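Local coordinates for protein member of DUF4221 family (Bacteroides vulgatus, PDB 3S9J) that is of unknown function but folds as a six-bladed beta-propeller and carries bound sodium ions in the crystal, at residues P79-S84 with V95-I100. Sequence-based numbering, arbitrary orientation. Where two conformers were deposited one is given.
Sequences PAVFGS and VAQNNI. With FMT (formic acid), chain P.
Gln-97 reaches from the second strand of a beta-propeller blade to Ala-80 in the loop that leads into the blade's first strand. Its CG lies anti to the carbonyl carbon (chi1 -51°), and beyond it the chain runs on extended (chi2 -169°), CB and CG passing close to Ala-80 O. At the tip Gln-97 OE1 accepts a hydrogen bond from Ala-80 N at 2.9 Å, in the plane of the carbonyl, while Pro-79 CD packs 3.2 Å from the same oxygen. The NE2 side makes a weak bond to Ser-104 on strand 102-106. An alanine here, lacking everything past CB, would probably leave Ala-80 N without this acceptor and open a gap beside the Pro-79 ring. Ile-100 CD1 lies 3.8 Å from Pro-79 CG, the two side chains crossing at about a right angle. Farther along towards Ser-84 the backbones take over: Phe-82 N donates to Ala-96 O and Ala-96 N to Gly-83 O, both at 2.9 Å. Water bridges continue the link, one from Ala-80 O to Asn-99 N, the other from Phe-82 O to Asn-98 N. The regular antiparallel pairing begins with Ser-84 and Val-95, a non-hydrogen-bonded pair. Here Ser-84 OG turns to Glu-45 and His-43 of the preceding blade, and Ser-84 CB rests against Val-95 CG1 at 3.6 Å.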
# COMPACT_ATOMS: atom_id res chain seq x y z
N PRO A 79 11.70 -18.70 3.85
CA PRO A 79 12.95 -18.01 4.13
C PRO A 79 12.91 -16.50 4.18
O PRO A 79 13.75 -15.91 4.86
CB PRO A 79 13.87 -18.45 2.97
CG PRO A 79 13.32 -19.72 2.50
CD PRO A 79 11.82 -19.58 2.66
N ALA A 80 11.99 -15.85 3.47
CA ALA A 80 12.11 -14.41 3.23
C ALA A 80 10.81 -13.64 3.02
O ALA A 80 10.65 -12.84 2.08
CB ALA A 80 13.04 -14.15 2.04
N VAL A 81 9.87 -13.86 3.94
CA VAL A 81 8.59 -13.19 3.91
C VAL A 81 8.71 -11.69 4.09
O VAL A 81 9.37 -11.18 5.02
CB VAL A 81 7.65 -13.73 5.00
CG1 VAL A 81 6.32 -12.92 5.04
CG2 VAL A 81 7.42 -15.21 4.81
N PHE A 82 8.11 -11.00 3.14
CA PHE A 82 7.89 -9.58 3.21
C PHE A 82 6.70 -9.21 2.33
O PHE A 82 6.78 -8.97 1.13
CB PHE A 82 9.13 -8.73 2.96
CG PHE A 82 9.20 -7.56 3.89
CD1 PHE A 82 9.13 -7.78 5.26
CD2 PHE A 82 9.29 -6.27 3.43
CE1 PHE A 82 9.15 -6.73 6.16
CE2 PHE A 82 9.33 -5.22 4.33
CZ PHE A 82 9.25 -5.48 5.70
N GLY A 83 5.56 -9.22 2.99
CA GLY A 83 4.28 -9.00 2.38
C GLY A 83 3.44 -10.26 2.53
O GLY A 83 3.89 -11.38 2.23
N SER A 84 2.20 -10.08 2.95
CA SER A 84 1.27 -11.18 3.17
C SER A 84 -0.14 -10.66 3.16
O SER A 84 -0.40 -9.52 3.59
CB SER A 84 1.60 -11.93 4.46
OG SER A 84 1.56 -11.06 5.58
N VAL A 95 1.82 -15.13 0.56
CA VAL A 95 2.96 -14.38 1.07
C VAL A 95 3.99 -14.19 -0.03
O VAL A 95 4.21 -15.06 -0.88
CB VAL A 95 3.63 -15.00 2.33
CG1 VAL A 95 2.59 -15.25 3.48
CG2 VAL A 95 4.40 -16.29 1.99
N ALA A 96 4.59 -13.01 -0.02
CA ALA A 96 5.61 -12.61 -1.00
C ALA A 96 6.99 -12.79 -0.38
O ALA A 96 7.24 -12.35 0.75
CB ALA A 96 5.43 -11.15 -1.43
N GLN A 97 7.89 -13.43 -1.12
CA GLN A 97 9.27 -13.64 -0.69
C GLN A 97 10.18 -13.12 -1.79
O GLN A 97 10.83 -13.89 -2.52
CB GLN A 97 9.52 -15.10 -0.33
CG GLN A 97 8.52 -15.72 0.64
CD GLN A 97 8.95 -17.03 1.14
OE1 GLN A 97 9.91 -17.11 1.91
NE2 GLN A 97 8.26 -18.08 0.73
N ASN A 98 10.21 -11.81 -1.91
CA ASN A 98 11.02 -11.13 -2.92
C ASN A 98 12.44 -11.66 -3.09
O ASN A 98 12.87 -11.92 -4.21
CB ASN A 98 11.07 -9.65 -2.63
CG ASN A 98 11.90 -8.88 -3.65
OD1 ASN A 98 11.43 -8.58 -4.72
ND2 ASN A 98 13.14 -8.53 -3.29
N ASN A 99 13.18 -11.82 -1.98
CA ASN A 99 14.61 -12.05 -2.08
C ASN A 99 14.94 -13.40 -2.68
O ASN A 99 16.04 -13.61 -3.14
CB ASN A 99 15.28 -11.91 -0.72
CG ASN A 99 15.31 -10.48 -0.23
OD1 ASN A 99 14.95 -9.54 -0.93
ND2 ASN A 99 15.77 -10.31 1.03
N ILE A 100 13.97 -14.33 -2.71
CA ILE A 100 14.16 -15.63 -3.29
C ILE A 100 13.20 -15.91 -4.49
O ILE A 100 13.04 -17.06 -4.89
CB ILE A 100 14.05 -16.78 -2.23
CG1 ILE A 100 12.68 -16.80 -1.54
CG2 ILE A 100 15.21 -16.70 -1.19
CD1 ILE A 100 12.40 -18.11 -0.81
C FMT P . 16.25 -13.18 3.28
O1 FMT P . 16.80 -13.07 2.16
O2 FMT P . 16.54 -14.08 4.09
O HOH W 1 12.24 -11.04 0.72
O HOH W 2 8.56 -9.76 -0.79